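Side-chain contacts in P35 antigen (Borrelia burgdorferi, PDB 4ALY), which is an outer surface lipoprotein of the Lyme disease agent that appears to be needed for infection through a tick bite: residues K112-F115 with V121-D124; L221-D226 with R249-R254; D229-N232 with L237-D240. One frame throughout, in Å; residues are numbered along the deposited sequence.

Interaction 1 (K112-F115 with V121-D124); sequences KIFF and VHFD
Phe-123 and His-122 bring the larger share of one side of this contact: His-122 packs against Phe-114, and Phe-123 against Ile-113 and Phe-115, on the other arm of the loop between helices 106-110 and 129-137. Phe-123 meets residues 112-115 with both backbone and ring. Its N donates to Ile-113 O over 3.1 Å, with an N-H...O angle of 154°. With CG anti to the backbone N, its ring extends beside Phe-115; the two planes are almost parallel, 5° apart, yet the rings meet rim to rim, Phe-115 CD1 lying 3.6 Å from Phe-123 CE1. Ile-113 runs alongside Phe-123 in the same direction and sets CG1 3.9 Å from its CB. Phe-110 and Phe-175 each make an edge-to-face contact with this pair, on Phe-123 and Phe-115 respectively.

His-122 serves the outer end. Its CD2 sits over one face of the Phe-114 ring, near the rim, and its NE2 approaches Phe-114 CZ to 3.3 Å; the planes are 30° apart and slid, so overlap is slight. Ile-113 O lies in the plane of the imidazole at its edge and also receives a CA-H...O contact from His-122 CA at 3.3 Å. Nearby, a water accepts from Phe-115 N (2.8 Å) and donates to Val-121 O (2.9 Å). One direct hydrogen bond and one water bridge thus tie the two arms of the loop without regular sheet pairing, while aromatic rings pack on the flanks, inward at Phe-123 and toward the surface at Phe-114.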
# COMPACT_ATOMS: atom_id res chain seq x y z
N LYS A 112 -15.29 -10.64 5.38
CA LYS A 112 -14.83 -11.68 6.33
C LYS A 112 -13.61 -11.29 7.15
O LYS A 112 -13.22 -12.04 8.05
CB LYS A 112 -14.39 -12.97 5.65
CG LYS A 112 -15.25 -13.49 4.50
CD LYS A 112 -16.50 -14.13 5.06
CE LYS A 112 -17.05 -15.15 4.07
NZ LYS A 112 -18.40 -15.32 4.68
N ILE A 113 -12.97 -10.16 6.87
CA ILE A 113 -11.76 -9.82 7.56
C ILE A 113 -11.97 -8.49 8.30
O ILE A 113 -12.89 -7.77 7.97
CB ILE A 113 -10.58 -9.66 6.56
CG1 ILE A 113 -10.91 -8.53 5.55
CG2 ILE A 113 -10.25 -11.01 5.89
CD1 ILE A 113 -9.72 -7.95 4.83
N PHE A 114 -11.09 -8.20 9.27
CA PHE A 114 -11.05 -6.94 10.05
C PHE A 114 -9.80 -6.13 9.80
O PHE A 114 -8.72 -6.67 9.64
CB PHE A 114 -11.09 -7.22 11.54
CG PHE A 114 -12.29 -7.98 11.91
CD1 PHE A 114 -13.51 -7.33 12.06
CD2 PHE A 114 -12.24 -9.38 12.03
CE1 PHE A 114 -14.65 -8.05 12.35
CE2 PHE A 114 -13.40 -10.10 12.32
CZ PHE A 114 -14.59 -9.42 12.51
N PHE A 115 -9.94 -4.81 9.88
CA PHE A 115 -8.83 -3.96 9.60
C PHE A 115 -7.66 -4.25 10.54
O PHE A 115 -6.54 -4.49 10.10
CB PHE A 115 -9.27 -2.48 9.63
CG PHE A 115 -8.17 -1.52 9.22
CD1 PHE A 115 -7.62 -1.57 7.95
CD2 PHE A 115 -7.68 -0.59 10.12
CE1 PHE A 115 -6.60 -0.68 7.59
CE2 PHE A 115 -6.66 0.31 9.75
CZ PHE A 115 -6.12 0.27 8.49
N VAL A 121 -16.53 -3.76 12.91
CA VAL A 121 -17.19 -4.16 11.65
C VAL A 121 -16.10 -4.68 10.70
O VAL A 121 -14.92 -4.36 10.85
CB VAL A 121 -17.95 -2.95 10.99
CG1 VAL A 121 -19.28 -2.70 11.69
CG2 VAL A 121 -17.09 -1.66 11.00
N HIS A 122 -16.47 -5.50 9.74
CA HIS A 122 -15.55 -5.99 8.70
C HIS A 122 -15.14 -4.88 7.74
O HIS A 122 -15.75 -3.82 7.69
CB HIS A 122 -16.23 -7.09 7.93
CG HIS A 122 -16.59 -8.29 8.78
ND1 HIS A 122 -17.87 -8.61 9.07
CD2 HIS A 122 -15.79 -9.24 9.41
CE1 HIS A 122 -17.89 -9.73 9.83
NE2 HIS A 122 -16.62 -10.09 10.06
N PHE A 123 -14.11 -5.14 6.97
CA PHE A 123 -13.48 -4.16 6.07
C PHE A 123 -14.37 -3.72 4.89
O PHE A 123 -14.13 -2.71 4.24
CB PHE A 123 -12.18 -4.80 5.61
CG PHE A 123 -11.20 -3.86 4.98
CD1 PHE A 123 -10.66 -2.84 5.68
CD2 PHE A 123 -10.77 -4.08 3.69
CE1 PHE A 123 -9.73 -1.99 5.05
CE2 PHE A 123 -9.87 -3.27 3.09
CZ PHE A 123 -9.32 -2.24 3.78
N ASP A 124 -15.45 -4.47 4.66
CA ASP A 124 -16.41 -4.06 3.67
C ASP A 124 -17.28 -2.90 4.15
O ASP A 124 -18.01 -2.33 3.34
CB ASP A 124 -17.27 -5.24 3.16
CG ASP A 124 -18.40 -5.67 4.14
OD1 ASP A 124 -18.24 -5.62 5.37
OD2 ASP A 124 -19.44 -6.11 3.64
O HOH W 1 -12.49 -3.88 9.42

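Interaction 2 (L221-D226 with R249-R254). With SO4 (sulfate ion), chain C.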
# COMPACT_ATOMS: atom_id res chain seq x y z
N LEU A 221 3.76 -4.46 -6.44
CA LEU A 221 3.12 -4.53 -7.76
C LEU A 221 3.64 -5.73 -8.50
O LEU A 221 2.86 -6.44 -9.16
CB LEU A 221 3.34 -3.25 -8.59
CG LEU A 221 2.65 -1.93 -8.14
CD1 LEU A 221 3.30 -0.69 -8.75
CD2 LEU A 221 1.17 -2.01 -8.50
N LYS A 222 4.95 -5.95 -8.41
CA LYS A 222 5.57 -7.14 -9.04
C LYS A 222 5.12 -8.52 -8.45
O LYS A 222 4.84 -9.51 -9.20
CB LYS A 222 7.10 -6.96 -9.03
CG LYS A 222 7.88 -8.12 -9.67
CD LYS A 222 8.50 -9.05 -8.63
CE LYS A 222 10.02 -9.20 -8.86
NZ LYS A 222 10.38 -10.25 -9.87
N ASP A 223 5.05 -8.61 -7.13
CA ASP A 223 4.64 -9.92 -6.56
C ASP A 223 3.18 -10.22 -6.91
O ASP A 223 2.82 -11.38 -7.02
CB ASP A 223 4.87 -10.03 -5.03
CG ASP A 223 6.35 -10.03 -4.63
OD1 ASP A 223 7.20 -10.42 -5.45
OD2 ASP A 223 6.67 -9.63 -3.49
N THR A 224 2.41 -9.18 -7.19
CA THR A 224 0.96 -9.28 -7.41
C THR A 224 0.75 -9.82 -8.77
O THR A 224 -0.06 -10.72 -8.96
CB THR A 224 0.23 -7.92 -7.45
OG1 THR A 224 0.45 -7.23 -6.26
CG2 THR A 224 -1.18 -8.15 -7.46
N ASP A 225 1.44 -9.22 -9.73
CA ASP A 225 1.39 -9.66 -11.12
C ASP A 225 1.92 -11.09 -11.22
O ASP A 225 1.35 -11.87 -11.95
CB ASP A 225 2.28 -8.76 -11.99
CG ASP A 225 1.75 -7.33 -12.11
OD1 ASP A 225 0.50 -7.11 -12.16
OD2 ASP A 225 2.58 -6.41 -12.23
N ASP A 226 2.98 -11.44 -10.49
CA ASP A 226 3.55 -12.79 -10.66
C ASP A 226 2.59 -13.83 -10.13
O ASP A 226 2.47 -14.95 -10.70
CB ASP A 226 4.94 -12.97 -10.01
CG ASP A 226 6.02 -12.08 -10.64
OD1 ASP A 226 5.95 -11.73 -11.83
OD2 ASP A 226 6.96 -11.72 -9.95
N ARG A 249 2.51 -17.31 0.42
CA ARG A 249 3.53 -17.34 1.50
C ARG A 249 4.94 -17.15 0.96
O ARG A 249 5.73 -16.44 1.54
CB ARG A 249 3.50 -18.74 2.13
CG ARG A 249 3.85 -18.92 3.62
CD ARG A 249 4.74 -17.87 4.21
NE ARG A 249 4.13 -16.85 5.11
CZ ARG A 249 3.09 -17.00 5.93
NH1 ARG A 249 2.46 -18.14 6.01
NH2 ARG A 249 2.70 -16.01 6.68
N SER A 250 5.28 -17.73 -0.17
CA SER A 250 6.65 -17.59 -0.63
C SER A 250 7.12 -16.14 -0.86
O SER A 250 8.32 -15.82 -0.73
CB SER A 250 6.90 -18.51 -1.86
OG SER A 250 6.02 -18.21 -2.90
N LYS A 251 6.17 -15.25 -1.17
CA LYS A 251 6.47 -13.83 -1.42
C LYS A 251 6.13 -13.01 -0.20
O LYS A 251 6.28 -11.77 -0.20
CB LYS A 251 5.67 -13.33 -2.63
CG LYS A 251 5.91 -14.16 -3.88
CD LYS A 251 4.57 -14.47 -4.56
CE LYS A 251 4.73 -15.31 -5.83
NZ LYS A 251 5.93 -14.98 -6.65
N ASN A 252 5.64 -13.64 0.84
CA ASN A 252 5.24 -12.86 1.98
C ASN A 252 5.62 -13.65 3.24
O ASN A 252 4.75 -14.23 3.88
CB ASN A 252 3.71 -12.57 1.94
CG ASN A 252 3.29 -11.72 0.73
OD1 ASN A 252 3.45 -10.50 0.72
ND2 ASN A 252 2.72 -12.36 -0.29
N SER A 253 6.92 -13.69 3.59
CA SER A 253 7.35 -14.51 4.77
C SER A 253 7.02 -13.68 5.95
O SER A 253 6.71 -12.51 5.78
CB SER A 253 8.83 -14.92 4.73
OG SER A 253 9.68 -13.82 4.92
N ARG A 254 7.00 -14.27 7.14
CA ARG A 254 6.68 -13.56 8.36
C ARG A 254 7.72 -12.50 8.66
O ARG A 254 7.41 -11.38 9.12
CB ARG A 254 6.55 -14.55 9.54
CG ARG A 254 5.19 -15.24 9.63
CD ARG A 254 5.19 -16.39 10.62
NE ARG A 254 4.20 -17.46 10.37
CZ ARG A 254 4.29 -18.43 9.43
NH1 ARG A 254 5.25 -18.45 8.51
NH2 ARG A 254 3.37 -19.39 9.39
S SO4 C . 1.21 -20.62 6.66
O1 SO4 C . 0.66 -19.34 7.11
O2 SO4 C . 2.02 -21.02 7.79
O3 SO4 C . 2.07 -20.57 5.45
O4 SO4 C . 0.03 -21.50 6.38
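Asp-223 and Lys-251 lie alongside one another, pointing opposite ways, where helix 200-233 passes the turn that follows helix 241-250. The touch is made by the carboxylate flank against the root of the lysine chain: Asp-223 CG lies 3.9 Å from Lys-251 CB. The charged ends do not meet, for Asp-223 OD1 and Lys-251 NZ remain 4.9 Å apart. Asp-223 instead gives OD2 to a salt bridge with Arg-173, which also donates to Asn-252 OD1 and so joins the two sides.

Lys-251 leaves its backbone with CG beside the N and bends at chi2 (134°) and again at chi4, which brings its ammonium level with Asp-226, one turn further on. There NZ approaches Asp-226 CB at 4.0 Å, while the carboxylate atom Asp-226 OD2 stays 4.8 Å from NZ and forms a long salt bridge to Lys-222. The lysine's salt bridge goes to Glu-230, further along the same helix.

Behind the turn, Arg-249 NE donates to Asn-252 O (3.0 Å, N-H...O angle 142°), with the acceptor 26° out of the guanidinium plane. Arg-254 lays its guanidinium against that of Arg-249, its NH1 3.6 Å above the centre of the latter's plane. Both guanidinium groups gather round a sulfate, probably from the crystallisation liquor; the bond from Arg-254 NH2 to O2 is weak, and the very short approach of Arg-249 is doubtful. Asn-245 also hydrogen-bonds to it. No direct hydrogen bond joins the two segments: they meet by van der Waals contact along the stems of charged side chains, and the opposite charges of Asp-223 and Lys-251, each paired with a residue outside the segments, probably add a longer-range attraction that favours this placement of the turn on the helix.

Interaction 3 (D229-N232 with L237-D240); sequences DEYN and LQTD
Leu-237 meets the end of helix 200-233 first, setting CD2 3.6 Å from Glu-230 O and 3.9 Å from Glu-230 CB, while its CB approaches the near side of Tyr-231. The carboxylate of Glu-230 turns to other partners, Lys-251 and, more weakly, Thr-247.

Gln-238 follows and does two things with one side chain. Its CG lies over a face of the Tyr-231 ring, 3.6 Å from the centroid and 20° off the normal, a CH-pi contact displaced toward the phenol end. Because Tyr-231 holds CG anti to its own N, the ring projects across the glutamine chain at about a right angle. Beyond it, Gln-238 NE2 donates to Tyr-231 O over 2.9 Å, with an N-H...O angle of 156°. Lys-155 bonds to both Tyr-231 OH and Gln-238 O, bridging the pair.

Past Thr-239, Asp-240 leaves the helix and caps the next one, accepting from Lys-243 N. The arrangement is a helix-to-helix junction, in which short helix 235-239 follows the long helix after a brief break, and a side-chain amide takes up a carbonyl in the long helix's last turn.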
# COMPACT_ATOMS: atom_id res chain seq x y z
N ASP A 229 0.01 -14.35 -12.72
CA ASP A 229 0.59 -15.20 -13.80
C ASP A 229 0.73 -16.62 -13.34
O ASP A 229 0.30 -17.48 -14.04
CB ASP A 229 1.97 -14.72 -14.34
CG ASP A 229 1.90 -13.33 -14.96
OD1 ASP A 229 0.89 -12.97 -15.62
OD2 ASP A 229 2.87 -12.57 -14.81
N GLU A 230 1.35 -16.88 -12.17
CA GLU A 230 1.51 -18.24 -11.67
C GLU A 230 0.14 -18.91 -11.57
O GLU A 230 -0.03 -20.02 -12.05
CB GLU A 230 2.25 -18.25 -10.33
CG GLU A 230 3.60 -17.50 -10.40
CD GLU A 230 4.14 -17.00 -9.05
OE1 GLU A 230 3.64 -17.36 -7.96
OE2 GLU A 230 5.12 -16.21 -9.08
N TYR A 231 -0.86 -18.21 -11.04
CA TYR A 231 -2.20 -18.76 -10.99
C TYR A 231 -2.76 -19.14 -12.38
O TYR A 231 -3.14 -20.32 -12.61
CB TYR A 231 -3.12 -17.83 -10.22
CG TYR A 231 -4.55 -18.32 -10.14
CD1 TYR A 231 -5.51 -17.96 -11.14
CD2 TYR A 231 -4.96 -19.12 -9.09
CE1 TYR A 231 -6.83 -18.38 -11.06
CE2 TYR A 231 -6.26 -19.57 -9.00
CZ TYR A 231 -7.19 -19.19 -9.97
OH TYR A 231 -8.47 -19.65 -9.83
N ASN A 232 -2.74 -18.19 -13.33
CA ASN A 232 -3.29 -18.43 -14.70
C ASN A 232 -2.50 -19.56 -15.41
O ASN A 232 -3.06 -20.34 -16.16
CB ASN A 232 -3.41 -17.13 -15.58
CG ASN A 232 -4.26 -15.98 -14.95
OD1 ASN A 232 -3.98 -14.80 -15.13
ND2 ASN A 232 -5.27 -16.33 -14.21
N LEU A 237 -2.61 -24.52 -8.81
CA LEU A 237 -2.93 -23.34 -8.07
C LEU A 237 -4.44 -23.09 -8.08
O LEU A 237 -5.01 -22.61 -7.12
CB LEU A 237 -2.14 -22.16 -8.58
CG LEU A 237 -0.78 -22.01 -7.85
CD1 LEU A 237 -0.05 -23.29 -7.44
CD2 LEU A 237 0.16 -21.09 -8.63
N GLN A 238 -5.10 -23.46 -9.14
CA GLN A 238 -6.49 -23.17 -9.22
C GLN A 238 -7.36 -24.19 -8.46
O GLN A 238 -8.43 -23.87 -8.03
CB GLN A 238 -6.92 -23.08 -10.69
CG GLN A 238 -6.14 -22.05 -11.52
CD GLN A 238 -6.27 -22.27 -13.06
OE1 GLN A 238 -7.08 -23.08 -13.55
NE2 GLN A 238 -5.45 -21.55 -13.82
N THR A 239 -6.91 -25.43 -8.32
CA THR A 239 -7.75 -26.51 -7.74
C THR A 239 -7.27 -26.97 -6.35
O THR A 239 -7.84 -27.85 -5.75
CB THR A 239 -7.78 -27.73 -8.68
OG1 THR A 239 -6.44 -28.14 -8.94
CG2 THR A 239 -8.44 -27.40 -10.04
N ASP A 240 -6.17 -26.42 -5.85
CA ASP A 240 -5.61 -26.88 -4.60
C ASP A 240 -5.26 -25.68 -3.77
O ASP A 240 -4.18 -25.14 -3.91
CB ASP A 240 -4.37 -27.79 -4.81
CG ASP A 240 -3.84 -28.37 -3.50
OD1 ASP A 240 -3.70 -27.66 -2.49
OD2 ASP A 240 -3.55 -29.57 -3.45

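How the interactions relate
Interactions 2 and 3 share helix 200-233 and touch directly: Lys-251 NZ and Glu-230 OE2 form a salt bridge of 2.8 Å, although the centres of the two contacts are 14 Å apart. Along the chain, interaction 3 is nested inside the loop that interaction 2 closes, with short helix 235-239 leading into helix 241-250. Interaction 1 precedes both and stands apart, its nearest atoms about 14 Å from interaction 2 and about 17 Å from interaction 3. Helix 163-189 borders interactions 1 and 2 alike, through Phe-175 beside Phe-115 and Arg-173 between Asp-223 and Asn-252. The sulfate belongs to interaction 2 and marks no known active site.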